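Local coordinates for translation initiation factor eif-2b-like protein (Chaetomium thermophilum, PDB 4ZEO) that probably acts in translation initiation as the delta subunit of eIF2B, the complex that exchanges GDP for GTP on eIF2, at residues 224-229 with 395-401; 209-213 with 230-234; 284-289 with 353-357; 274-280 with 298-302; 189-194 with 246-250. All coordinates share one frame. Residue numbers count along the deposited sequence, not the author numbering.

Contact 1: residues 224-229 with 395-401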
# COMPACT_ATOMS: atom_id res chain seq x y z
N PHE A 224 2.90 1.25 -8.18
CA PHE A 224 4.28 0.73 -8.12
C PHE A 224 4.30 -0.69 -7.57
O PHE A 224 5.09 -1.52 -8.03
CB PHE A 224 5.16 1.62 -7.24
CG PHE A 224 5.51 2.93 -7.86
CD1 PHE A 224 5.33 3.14 -9.21
CD2 PHE A 224 6.02 3.96 -7.10
CE1 PHE A 224 5.64 4.37 -9.79
CE2 PHE A 224 6.34 5.19 -7.68
CZ PHE A 224 6.14 5.38 -9.04
N ALA A 225 3.41 -0.98 -6.60
CA ALA A 225 3.34 -2.28 -5.95
C ALA A 225 3.11 -3.41 -6.96
O ALA A 225 3.83 -4.42 -6.95
CB ALA A 225 2.25 -2.29 -4.88
N MET A 226 2.14 -3.19 -7.84
CA MET A 226 1.84 -4.11 -8.92
C MET A 226 3.01 -4.17 -9.90
O MET A 226 3.42 -5.25 -10.31
CB MET A 226 0.57 -3.68 -9.65
CG MET A 226 -0.70 -3.93 -8.86
SD MET A 226 -2.16 -3.14 -9.59
CE MET A 226 -2.36 -4.19 -11.04
N GLY A 227 3.57 -3.02 -10.25
CA GLY A 227 4.68 -2.99 -11.16
C GLY A 227 5.85 -3.79 -10.61
O GLY A 227 6.48 -4.57 -11.35
N ASN A 228 6.14 -3.60 -9.32
CA ASN A 228 7.25 -4.31 -8.67
C ASN A 228 7.02 -5.82 -8.59
O ASN A 228 7.91 -6.61 -8.90
CB ASN A 228 7.52 -3.75 -7.27
CG ASN A 228 8.22 -2.40 -7.31
OD1 ASN A 228 9.07 -2.18 -8.17
ND2 ASN A 228 7.87 -1.50 -6.38
N ALA A 229 5.82 -6.21 -8.19
CA ALA A 229 5.53 -7.63 -8.07
C ALA A 229 5.67 -8.35 -9.43
O ALA A 229 6.18 -9.47 -9.49
CB ALA A 229 4.15 -7.84 -7.49
N ILE A 395 7.38 -2.55 -0.98
CA ILE A 395 6.86 -2.90 -2.32
C ILE A 395 6.23 -1.67 -3.03
O ILE A 395 6.09 -1.64 -4.24
CB ILE A 395 5.81 -4.07 -2.21
CG1 ILE A 395 5.53 -4.72 -3.56
CG2 ILE A 395 4.49 -3.59 -1.60
CD1 ILE A 395 6.53 -5.72 -4.01
N ASN A 396 5.89 -0.65 -2.25
CA ASN A 396 5.34 0.60 -2.75
C ASN A 396 6.43 1.59 -3.22
O ASN A 396 6.11 2.62 -3.80
CB ASN A 396 4.47 1.27 -1.66
CG ASN A 396 3.13 0.55 -1.44
OD1 ASN A 396 2.45 0.18 -2.39
ND2 ASN A 396 2.78 0.33 -0.18
N PHE A 397 7.69 1.30 -2.93
CA PHE A 397 8.80 2.14 -3.40
C PHE A 397 9.08 1.96 -4.87
O PHE A 397 8.96 0.86 -5.42
CB PHE A 397 10.09 1.85 -2.62
CG PHE A 397 10.11 2.42 -1.24
CD1 PHE A 397 9.15 2.06 -0.32
CD2 PHE A 397 11.13 3.26 -0.84
CE1 PHE A 397 9.16 2.56 0.97
CE2 PHE A 397 11.17 3.77 0.45
CZ PHE A 397 10.18 3.42 1.36
N ASP A 398 9.46 3.05 -5.51
CA ASP A 398 9.95 2.97 -6.87
C ASP A 398 11.43 2.64 -6.75
O ASP A 398 12.22 3.49 -6.40
CB ASP A 398 9.73 4.28 -7.61
CG ASP A 398 10.08 4.19 -9.08
OD1 ASP A 398 10.41 5.24 -9.67
OD2 ASP A 398 10.01 3.08 -9.64
N ARG A 399 11.80 1.39 -6.97
CA ARG A 399 13.19 1.01 -6.79
C ARG A 399 13.94 1.18 -8.10
O ARG A 399 15.15 1.43 -8.11
CB ARG A 399 13.29 -0.43 -6.29
CG ARG A 399 12.15 -0.82 -5.39
CD ARG A 399 12.35 -2.18 -4.78
NE ARG A 399 11.09 -2.72 -4.26
CZ ARG A 399 10.54 -3.85 -4.70
NH1 ARG A 399 9.39 -4.26 -4.19
NH2 ARG A 399 11.15 -4.57 -5.63
N GLU A 400 13.21 1.07 -9.21
CA GLU A 400 13.75 1.26 -10.55
C GLU A 400 13.37 2.62 -11.17
O GLU A 400 12.26 2.75 -11.70
CB GLU A 400 13.28 0.14 -11.47
CG GLU A 400 14.06 -1.16 -11.37
CD GLU A 400 14.57 -1.61 -12.74
OE1 GLU A 400 13.77 -1.62 -13.70
OE2 GLU A 400 15.78 -1.95 -12.86
N ARG A 401 14.27 3.60 -11.07
CA ARG A 401 14.19 4.90 -11.77
C ARG A 401 15.36 5.81 -11.38
O ARG A 401 16.19 5.46 -10.55
CB ARG A 401 12.87 5.62 -11.49
CG ARG A 401 11.87 5.56 -12.66
CD ARG A 401 10.72 6.55 -12.47
NE ARG A 401 9.43 5.99 -12.86
CZ ARG A 401 8.25 6.58 -12.65
NH1 ARG A 401 7.13 5.99 -13.06
NH2 ARG A 401 8.19 7.77 -12.04
O HOH W 1 2.20 1.31 -5.04

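Contact 2: residues 209-213 with 230-234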
# COMPACT_ATOMS: atom_id res chain seq x y z
N LEU A 209 0.50 -14.40 -19.19
CA LEU A 209 0.63 -13.37 -18.16
C LEU A 209 0.42 -11.96 -18.67
O LEU A 209 -0.32 -11.18 -18.07
CB LEU A 209 1.99 -13.48 -17.48
CG LEU A 209 2.24 -12.37 -16.45
CD1 LEU A 209 1.23 -12.43 -15.30
CD2 LEU A 209 3.68 -12.42 -15.90
N ASN A 210 1.08 -11.62 -19.78
CA ASN A 210 1.03 -10.27 -20.31
C ASN A 210 -0.39 -9.81 -20.71
O ASN A 210 -0.73 -8.66 -20.47
CB ASN A 210 1.99 -10.11 -21.51
CG ASN A 210 3.42 -9.87 -21.08
OD1 ASN A 210 3.74 -9.87 -19.88
ND2 ASN A 210 4.32 -9.72 -22.05
N PRO A 211 -1.22 -10.70 -21.30
CA PRO A 211 -2.61 -10.26 -21.53
C PRO A 211 -3.37 -9.87 -20.25
O PRO A 211 -4.19 -8.95 -20.32
CB PRO A 211 -3.24 -11.47 -22.21
CG PRO A 211 -2.10 -12.07 -22.96
CD PRO A 211 -0.94 -11.96 -22.01
N GLN A 212 -3.11 -10.55 -19.13
CA GLN A 212 -3.73 -10.16 -17.86
C GLN A 212 -3.24 -8.78 -17.42
O GLN A 212 -4.01 -7.94 -16.97
CB GLN A 212 -3.44 -11.19 -16.75
CG GLN A 212 -3.42 -12.63 -17.20
CD GLN A 212 -4.72 -13.10 -17.84
OE1 GLN A 212 -5.81 -12.64 -17.51
NE2 GLN A 212 -4.59 -14.00 -18.82
N ILE A 213 -1.95 -8.54 -17.52
CA ILE A 213 -1.38 -7.24 -17.15
C ILE A 213 -1.95 -6.12 -18.02
O ILE A 213 -2.27 -5.05 -17.53
CB ILE A 213 0.15 -7.26 -17.28
CG1 ILE A 213 0.72 -8.38 -16.40
CG2 ILE A 213 0.76 -5.91 -16.90
CD1 ILE A 213 2.21 -8.52 -16.47
N ILE A 230 5.20 -7.69 -10.49
CA ILE A 230 5.23 -8.21 -11.85
C ILE A 230 6.67 -8.39 -12.33
O ILE A 230 7.01 -9.41 -12.93
CB ILE A 230 4.44 -7.27 -12.81
CG1 ILE A 230 2.94 -7.47 -12.61
CG2 ILE A 230 4.78 -7.53 -14.28
CD1 ILE A 230 2.07 -6.49 -13.36
N ARG A 231 7.52 -7.41 -12.04
CA ARG A 231 8.93 -7.52 -12.40
C ARG A 231 9.56 -8.71 -11.67
O ARG A 231 10.29 -9.49 -12.29
CB ARG A 231 9.69 -6.23 -12.09
CG ARG A 231 11.20 -6.33 -12.22
CD ARG A 231 11.86 -5.01 -11.87
NE ARG A 231 11.26 -4.45 -10.65
CZ ARG A 231 11.59 -4.82 -9.41
NH1 ARG A 231 10.96 -4.26 -8.39
NH2 ARG A 231 12.53 -5.73 -9.19
N LEU A 232 9.24 -8.87 -10.38
CA LEU A 232 9.75 -10.01 -9.60
C LEU A 232 9.25 -11.35 -10.11
O LEU A 232 10.03 -12.30 -10.24
CB LEU A 232 9.40 -9.85 -8.13
CG LEU A 232 10.11 -8.72 -7.38
CD1 LEU A 232 9.50 -8.47 -6.00
CD2 LEU A 232 11.59 -9.04 -7.25
N LEU A 233 7.96 -11.43 -10.44
CA LEU A 233 7.38 -12.66 -10.97
C LEU A 233 7.99 -13.05 -12.30
O LEU A 233 8.32 -14.23 -12.53
CB LEU A 233 5.86 -12.52 -11.14
CG LEU A 233 5.11 -13.68 -11.83
CD1 LEU A 233 5.29 -15.00 -11.09
CD2 LEU A 233 3.63 -13.37 -11.95
N LYS A 234 8.14 -12.08 -13.20
CA LYS A 234 8.72 -12.38 -14.50
C LYS A 234 10.16 -12.86 -14.33
O LYS A 234 10.60 -13.76 -15.05
CB LYS A 234 8.64 -11.19 -15.42
CG LYS A 234 7.31 -11.06 -16.13
CD LYS A 234 7.23 -9.73 -16.83
CE LYS A 234 5.89 -9.54 -17.52
NZ LYS A 234 5.98 -8.46 -18.53

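Contact 3: residues 284-289 with 353-357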
# COMPACT_ATOMS: atom_id res chain seq x y z
N ASP A 284 1.43 11.31 24.40
CA ASP A 284 1.68 11.85 23.06
C ASP A 284 0.41 12.41 22.43
O ASP A 284 -0.71 11.99 22.73
CB ASP A 284 2.25 10.77 22.12
CG ASP A 284 3.76 10.58 22.25
OD1 ASP A 284 4.31 9.72 21.52
OD2 ASP A 284 4.39 11.27 23.08
N THR A 285 0.60 13.37 21.54
CA THR A 285 -0.49 13.77 20.67
C THR A 285 -0.10 13.44 19.26
O THR A 285 0.95 13.83 18.78
CB THR A 285 -0.85 15.25 20.79
OG1 THR A 285 -1.12 15.57 22.17
CG2 THR A 285 -2.09 15.54 19.97
N ILE A 286 -0.95 12.69 18.60
CA ILE A 286 -0.71 12.23 17.25
C ILE A 286 -1.62 12.94 16.28
O ILE A 286 -2.80 13.11 16.55
CB ILE A 286 -0.94 10.70 17.12
CG1 ILE A 286 -0.25 9.94 18.27
CG2 ILE A 286 -0.48 10.22 15.77
CD1 ILE A 286 1.25 9.91 18.15
N VAL A 287 -1.06 13.35 15.14
CA VAL A 287 -1.85 13.95 14.08
C VAL A 287 -1.83 13.05 12.85
O VAL A 287 -0.80 12.47 12.49
CB VAL A 287 -1.34 15.36 13.71
CG1 VAL A 287 -2.23 15.96 12.63
CG2 VAL A 287 -1.30 16.26 14.96
N THR A 288 -2.98 12.85 12.22
CA THR A 288 -2.98 12.14 10.96
C THR A 288 -4.05 12.73 10.06
O THR A 288 -4.86 13.57 10.51
CB THR A 288 -3.18 10.62 11.15
OG1 THR A 288 -2.78 9.96 9.94
CG2 THR A 288 -4.63 10.27 11.49
N TYR A 289 -4.01 12.35 8.78
CA TYR A 289 -4.90 12.90 7.76
C TYR A 289 -5.67 11.80 7.03
O TYR A 289 -5.08 10.90 6.42
CB TYR A 289 -4.08 13.71 6.76
CG TYR A 289 -4.85 14.34 5.63
CD1 TYR A 289 -5.79 15.33 5.86
CD2 TYR A 289 -4.64 13.93 4.31
CE1 TYR A 289 -6.49 15.92 4.82
CE2 TYR A 289 -5.33 14.50 3.27
CZ TYR A 289 -6.26 15.50 3.53
OH TYR A 289 -6.95 16.09 2.48
N SER A 353 3.47 17.72 18.82
CA SER A 353 2.70 16.60 18.25
C SER A 353 3.55 15.73 17.30
O SER A 353 4.61 16.15 16.81
CB SER A 353 1.46 17.11 17.50
OG SER A 353 1.80 17.67 16.24
N ASN A 354 3.08 14.51 17.04
CA ASN A 354 3.72 13.69 16.03
C ASN A 354 2.75 13.36 14.89
O ASN A 354 1.65 12.88 15.13
CB ASN A 354 4.24 12.39 16.64
CG ASN A 354 5.53 12.59 17.42
OD1 ASN A 354 6.60 12.77 16.85
ND2 ASN A 354 5.43 12.53 18.74
N VAL A 355 3.20 13.54 13.66
CA VAL A 355 2.34 13.32 12.52
C VAL A 355 2.68 11.97 11.88
O VAL A 355 3.83 11.72 11.54
CB VAL A 355 2.51 14.45 11.48
CG1 VAL A 355 1.71 14.15 10.24
CG2 VAL A 355 2.13 15.81 12.06
N PHE A 356 1.69 11.09 11.76
CA PHE A 356 1.85 9.80 11.11
C PHE A 356 1.02 9.83 9.85
O PHE A 356 -0.17 10.08 9.89
CB PHE A 356 1.40 8.63 11.99
CG PHE A 356 2.34 8.28 13.10
CD1 PHE A 356 3.16 7.18 13.01
CD2 PHE A 356 2.38 9.04 14.26
CE1 PHE A 356 4.03 6.85 14.06
CE2 PHE A 356 3.26 8.73 15.30
CZ PHE A 356 4.07 7.64 15.21
N LEU A 357 1.67 9.56 8.72
CA LEU A 357 1.01 9.56 7.43
C LEU A 357 1.26 8.26 6.65
O LEU A 357 2.31 7.62 6.81
CB LEU A 357 1.51 10.76 6.62
CG LEU A 357 0.87 12.16 6.69
CD1 LEU A 357 -0.32 12.41 7.64
CD2 LEU A 357 1.91 13.30 6.71

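Contact 4: residues 274-280 with 298-302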
# COMPACT_ATOMS: atom_id res chain seq x y z
N ARG A 274 3.58 -2.51 14.46
CA ARG A 274 4.25 -2.77 15.73
C ARG A 274 5.45 -1.85 15.91
O ARG A 274 5.64 -1.26 16.96
CB ARG A 274 4.68 -4.23 15.83
CG ARG A 274 5.54 -4.48 17.03
CD ARG A 274 5.52 -5.93 17.45
NE ARG A 274 6.29 -6.12 18.67
CZ ARG A 274 6.41 -7.28 19.32
NH1 ARG A 274 5.81 -8.37 18.87
NH2 ARG A 274 7.14 -7.34 20.42
N ASN A 275 6.27 -1.75 14.89
CA ASN A 275 7.46 -0.93 15.02
C ASN A 275 7.12 0.57 15.08
O ASN A 275 7.76 1.31 15.81
CB ASN A 275 8.44 -1.27 13.89
CG ASN A 275 9.08 -2.64 14.09
OD1 ASN A 275 8.77 -3.33 15.06
ND2 ASN A 275 9.93 -3.05 13.16
N ALA A 276 6.09 1.00 14.36
CA ALA A 276 5.65 2.40 14.45
C ALA A 276 5.04 2.74 15.82
O ALA A 276 5.24 3.84 16.34
CB ALA A 276 4.66 2.73 13.33
N ALA A 277 4.31 1.78 16.40
CA ALA A 277 3.71 1.93 17.72
C ALA A 277 4.76 2.12 18.82
O ALA A 277 4.46 2.65 19.91
CB ALA A 277 2.83 0.71 18.03
N GLN A 278 5.97 1.63 18.57
CA GLN A 278 7.09 1.83 19.48
C GLN A 278 7.40 3.32 19.63
O GLN A 278 7.87 3.77 20.67
CB GLN A 278 8.33 1.08 18.98
CG GLN A 278 8.33 -0.37 19.35
CD GLN A 278 9.51 -1.10 18.76
OE1 GLN A 278 10.23 -0.56 17.92
NE2 GLN A 278 9.68 -2.36 19.14
N SER A 279 7.18 4.07 18.55
CA SER A 279 7.39 5.50 18.55
C SER A 279 6.37 6.24 19.41
O SER A 279 6.62 7.36 19.83
CB SER A 279 7.34 6.04 17.13
OG SER A 279 8.63 6.02 16.56
N ILE A 280 5.19 5.65 19.59
CA ILE A 280 4.15 6.27 20.40
C ILE A 280 4.36 6.03 21.88
O ILE A 280 4.63 4.92 22.29
CB ILE A 280 2.77 5.81 19.94
CG1 ILE A 280 2.59 6.22 18.47
CG2 ILE A 280 1.68 6.41 20.82
CD1 ILE A 280 1.34 5.74 17.86
N THR A 298 -1.43 1.05 13.53
CA THR A 298 -0.43 1.53 14.47
C THR A 298 -1.07 2.08 15.73
O THR A 298 -0.68 1.71 16.85
CB THR A 298 0.45 2.60 13.86
OG1 THR A 298 1.19 2.04 12.77
CG2 THR A 298 1.40 3.15 14.90
N LEU A 299 -2.07 2.93 15.53
CA LEU A 299 -2.79 3.55 16.63
C LEU A 299 -3.53 2.49 17.45
O LEU A 299 -3.52 2.53 18.68
CB LEU A 299 -3.76 4.63 16.11
CG LEU A 299 -3.04 5.82 15.43
CD1 LEU A 299 -4.00 6.90 14.89
CD2 LEU A 299 -2.03 6.46 16.40
N LEU A 300 -4.15 1.52 16.79
CA LEU A 300 -4.82 0.44 17.52
C LEU A 300 -3.79 -0.40 18.30
O LEU A 300 -4.05 -0.82 19.42
CB LEU A 300 -5.65 -0.44 16.57
CG LEU A 300 -6.86 0.31 15.97
CD1 LEU A 300 -7.65 -0.53 14.95
CD2 LEU A 300 -7.79 0.86 17.04
N ARG A 301 -2.62 -0.60 17.72
CA ARG A 301 -1.57 -1.36 18.39
C ARG A 301 -1.08 -0.67 19.68
O ARG A 301 -0.98 -1.30 20.74
CB ARG A 301 -0.41 -1.61 17.42
CG ARG A 301 0.79 -2.30 18.03
CD ARG A 301 0.57 -3.77 18.19
NE ARG A 301 1.71 -4.36 18.87
CZ ARG A 301 1.91 -5.66 19.07
NH1 ARG A 301 1.04 -6.57 18.63
NH2 ARG A 301 3.00 -6.05 19.71
N ALA A 302 -0.83 0.64 19.59
CA ALA A 302 -0.33 1.39 20.74
C ALA A 302 -1.33 1.36 21.87
O ALA A 302 -0.96 1.18 23.04
CB ALA A 302 -0.02 2.83 20.35

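Contact 5: residues 189-194 with 246-250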
# COMPACT_ATOMS: atom_id res chain seq x y z
N ILE A 189 -2.03 -19.25 -12.86
CA ILE A 189 -0.99 -20.26 -12.86
C ILE A 189 -1.57 -21.66 -12.64
O ILE A 189 -1.19 -22.60 -13.34
CB ILE A 189 0.05 -19.97 -11.79
CG1 ILE A 189 0.78 -18.66 -12.12
CG2 ILE A 189 1.05 -21.09 -11.67
CD1 ILE A 189 1.67 -18.17 -11.01
N GLU A 190 -2.52 -21.78 -11.72
CA GLU A 190 -3.18 -23.06 -11.45
C GLU A 190 -3.82 -23.58 -12.72
O GLU A 190 -3.67 -24.75 -13.08
CB GLU A 190 -4.24 -22.94 -10.33
CG GLU A 190 -3.68 -22.88 -8.91
CD GLU A 190 -4.75 -22.75 -7.82
OE1 GLU A 190 -5.61 -21.83 -7.90
OE2 GLU A 190 -4.75 -23.58 -6.88
N SER A 191 -4.52 -22.69 -13.41
CA SER A 191 -5.23 -23.03 -14.63
C SER A 191 -4.29 -23.34 -15.78
O SER A 191 -4.65 -24.04 -16.72
CB SER A 191 -6.16 -21.88 -15.02
OG SER A 191 -7.32 -21.87 -14.21
N TYR A 192 -3.09 -22.76 -15.74
CA TYR A 192 -2.19 -22.81 -16.89
C TYR A 192 -1.79 -24.23 -17.32
O TYR A 192 -1.39 -25.07 -16.50
CB TYR A 192 -0.94 -22.01 -16.60
CG TYR A 192 0.03 -22.01 -17.75
CD1 TYR A 192 -0.23 -21.25 -18.88
CD2 TYR A 192 1.19 -22.77 -17.71
CE1 TYR A 192 0.65 -21.25 -19.95
CE2 TYR A 192 2.08 -22.77 -18.77
CZ TYR A 192 1.80 -22.00 -19.88
OH TYR A 192 2.67 -21.99 -20.95
N GLU A 193 -1.87 -24.47 -18.63
CA GLU A 193 -1.39 -25.70 -19.22
C GLU A 193 -0.46 -25.39 -20.38
O GLU A 193 -0.84 -24.69 -21.31
CB GLU A 193 -2.56 -26.55 -19.72
CG GLU A 193 -3.40 -27.17 -18.64
CD GLU A 193 -4.66 -27.78 -19.20
OE1 GLU A 193 -5.45 -27.02 -19.80
OE2 GLU A 193 -4.86 -29.01 -19.07
N THR A 194 0.75 -25.93 -20.34
CA THR A 194 1.72 -25.67 -21.39
C THR A 194 1.25 -26.27 -22.71
O THR A 194 0.86 -27.43 -22.76
CB THR A 194 3.13 -26.27 -21.08
OG1 THR A 194 3.56 -25.91 -19.76
CG2 THR A 194 4.13 -25.76 -22.06
N GLU A 246 6.57 -28.89 -15.84
CA GLU A 246 5.51 -27.91 -15.61
C GLU A 246 4.93 -27.93 -14.20
O GLU A 246 4.85 -26.90 -13.55
CB GLU A 246 4.39 -28.13 -16.62
CG GLU A 246 3.08 -27.48 -16.24
CD GLU A 246 1.93 -27.89 -17.15
OE1 GLU A 246 1.97 -27.58 -18.35
OE2 GLU A 246 0.98 -28.54 -16.65
N ASP A 247 4.52 -29.10 -13.73
CA ASP A 247 4.02 -29.25 -12.36
C ASP A 247 5.01 -28.65 -11.33
O ASP A 247 4.58 -27.99 -10.37
CB ASP A 247 3.66 -30.72 -12.07
CG ASP A 247 4.84 -31.66 -12.14
OD1 ASP A 247 5.98 -31.17 -12.19
OD2 ASP A 247 4.61 -32.89 -12.13
N GLU A 248 6.31 -28.88 -11.53
CA GLU A 248 7.33 -28.37 -10.62
C GLU A 248 7.51 -26.86 -10.74
O GLU A 248 7.76 -26.19 -9.74
CB GLU A 248 8.68 -29.05 -10.89
CG GLU A 248 9.90 -28.31 -10.31
CD GLU A 248 11.24 -28.98 -10.61
OE1 GLU A 248 11.29 -30.21 -10.82
OE2 GLU A 248 12.27 -28.26 -10.61
N ALA A 249 7.38 -26.33 -11.95
CA ALA A 249 7.42 -24.89 -12.17
C ALA A 249 6.21 -24.19 -11.57
O ALA A 249 6.33 -23.15 -10.92
CB ALA A 249 7.54 -24.56 -13.66
N LYS A 250 5.04 -24.78 -11.80
CA LYS A 250 3.81 -24.18 -11.30
C LYS A 250 3.84 -24.14 -9.78
O LYS A 250 3.52 -23.11 -9.17
CB LYS A 250 2.58 -24.95 -11.80
CG LYS A 250 2.43 -24.86 -13.30
CD LYS A 250 1.01 -25.03 -13.81
CE LYS A 250 0.24 -26.09 -13.13
NZ LYS A 250 -1.15 -26.05 -13.65

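Contact 1: residues 224-229 with 395-401
This is a helix-to-loop contact, polar at its centre, where the first turns of helix 224-239 meet the loop that follows strand 387-391. It joins the N-terminal helical part of the chain to the part built around the parallel sheet. Asn-228 is the main link. Asn-228 ND2 donates to two backbone carbonyls, Ile-395 O at 2.8 Å and Phe-397 O at 2.8 Å. One side-chain amide thus holds the loop on both sides of Asn-396. The backbones come close here: the CA atoms of Ala-225 and Asn-396 are 4.7 Å apart, and Ala-225 CA makes a CA-H...O contact of 3.3 Å with Ile-395 O. The loop leaves a strand of a Rossmann-like parallel sheet, and residues 395-396 form the end of a short 3-10 segment. A water bridges the same region, accepting from Ala-225 N at 3.0 Å and donating to Asn-396 OD1 at 2.9 Å. That oxygen also bonds to Ser-174 OG. Ile-395 gives the apolar packing, with CG2 4.2 Å from Ala-225 CB and CD1 3.9 Å from Asn-228 CB. Phe-224 lies against the later loop. Asp-398 covers one face of its ring, with Phe-224 CE2 3.5 Å from Asp-398 CB. Asn-396 O lies at the ring edge, 3.6 Å from Phe-224 CD2. The poorly ordered Arg-399 guanidinium lays one face over Asn-228 CB, 3.6 Å from Arg-399 NH1.

Contact 2: residues 209-213 with 230-234
Leu-209 opens the contact from helix 200-219. Leu-209 CD2 packs 4.1 Å from Leu-233 CD2 and 3.9 Å from Lys-234 CG, so it meets both a leucine and the aliphatic part of a lysine. Asn-210 follows with the polar link: Lys-234 NZ donates to Asn-210 OD1 at 3.0 Å. The helix is kinked at Pro-211, whose nitrogen has no bond to the preceding turn. One turn after Leu-209, Ile-213 points back toward the partner. Ile-213 CD1 lies 3.5 Å from Ile-230 CG2 and 4.0 Å from Lys-234 CE. The lysine chain therefore runs over apolar neighbours before its amine reaches the asparagine. The two segments are almost exactly antiparallel, at 175°, as in a helical hairpin. Their axes approach no closer than 12.6 Å, so side chains alone bridge the gap. Phe-185 of helix 174-191 touches Leu-209, Ile-213 and Leu-233, and helix 246-277 packs on Leu-233 through Leu-253 and Trp-256, making the hairpin part of a helical bundle.

Contact 3: residues 284-289 with 353-357
Three backbone hydrogen bonds join these parallel strands. Asn-354 N donates to Thr-285 O at 2.8 Å, Val-287 N to Asn-354 O at 2.8 Å, and Phe-356 N to Val-287 O at 2.9 Å. A side-chain bond follows them: Thr-288 OG1 donates to Phe-356 O at 2.6 Å. CA-H...O contacts accompany the ladder, such as Ile-286 CA to Asn-354 O at 3.2 Å and Val-355 CA to Val-287 O at 3.3 Å. The register pairs Ile-286 with Asn-354 and Val-287 with Val-355. The strand axes cross at -34°. Strands 285-289 and 354-358 are adjacent in the middle of the six-stranded parallel sheet. Its order, 3-2-1-4-5-6, is that of a Rossmann-like fold, and strands 1 and 4 meet here. Strand 310-314 bonds to the other edge of 285-289, and strand 387-391 flanks 354-358. Ile-286 and Asn-354 share one face of the sheet. Ile-286 CG2 lies 3.4 Å from Phe-356 CD2, and Ile-280 packs against Ile-286. Val-287 and Val-355 share the opposite face, with Val-287 CB 3.9 Å from Val-355 CG2; helix 374-384 touches Val-355 there. Further along, Tyr-289 CB is 4.1 Å from Leu-357 CD1. The chemistry is that of a sheet core: main-chain bonds set the register, mostly aliphatic and aromatic side chains cover the faces, with Asn-354 at one end, and Thr-288 extends the polar link through its hydroxyl.

Contact 4: residues 274-280 with 298-302
Residues 274-277 lie near the C-terminal end of helix 246-277. Ser-279 N bonds to Ala-276 O at 2.9 Å, and Ile-280 N to Ala-277 O at 3.1 Å. By Ile-280 the chain has left helical geometry, with psi at 134°, on its way to strand 285-289. The partner is regular helix within 293-304. The CA atoms of Ala-277 and Ala-302 come to 5.1 Å, a close approach that their small side chains permit. Ala-277 CB is 4.2 Å from Ala-302 CB and 3.6 Å from Arg-301 CG. Thr-298 CG2 sits 3.5 Å from Ala-277 N. Ile-280 continues the apolar patch: its CD1 meets Leu-299 CD2 at 3.7 Å, and its CG2 meets Ala-302 CB at 4.0 Å. At the exposed border Arg-274 and Arg-301 run side by side, with Arg-274 NE 3.5 Å from Arg-301 NH2. Arg-301 has a salt bridge to Glu-305, and Arg-274 bonds to Tyr-270. With no hydrogen bond between the segments, the join of the long helix to the Rossmann-like part rests here on apolar packing beside two like charges.

Contact 5: residues 189-194 with 246-250
The C-terminal end of helix 174-191 and the loop after it are held by two side chains from the start of helix 246-277, with the lysine giving C-terminal capping. Tyr-192 is the first residue to leave helical geometry, and the chain runs on as loop. Glu-246 and Lys-250, one turn apart on helix 246-277, face this exit. The site is at the far end of the helical bundle. The first group of bonds comes from the lysine. Lys-250 NZ donates to Glu-190 O at 2.9 Å and to Tyr-192 O at 3.0 Å, with a weak third bond to Ile-189 O at 3.5 Å. The amine gathers carbonyls at and just past the helix C-terminus, where the regular i to i+4 bonding runs out. Its charge also suits the negative end of the helix dipole. The second group is centred on the carboxylate of Glu-246, which fixes the loop beyond. Packing is slighter. Ile-189 CG2 lies 4.2 Å from Lys-250 CB, and Ile-189 O lies 3.3 Å from Lys-250 CD. Leu-253, Leu-254 and Ile-257 of the same long helix continue the cover over Ile-189. Tyr-192 turns to helix 200-219, where its hydroxyl bonds to His-203 and its ring meets Phe-204 edge-to-face. In the Glu-246 group a single oxygen, OE1, accepts both from Thr-194 N at 2.9 Å and from Thr-194 OG1 at 2.7 Å.

Overall arrangement
The five contacts join a helical bundle to a Rossmann-like sheet. Contacts 5 and 2 lie in the bundle, their centres about 15 Å apart. Contact 2 falls between the two segments of contact 5, and both close before contacts 3 and 4 open. Contact 1 shares helix 224-239 with contact 2, their centres about 13 Å apart. The two touch where Arg-399 lies close to Arg-231, a pair of like charges. Contacts 3 and 4 interleave, with centres about 12 Å apart, and touch through Ile-280 against Ile-286 and Phe-356. Helix 246-277 spans the molecule: contact 5 uses its start and contact 4 its end, with centres about 42 Å apart. Contact 1 encloses contacts 3 and 4 in sequence, tying the later sheet part back onto the bundle.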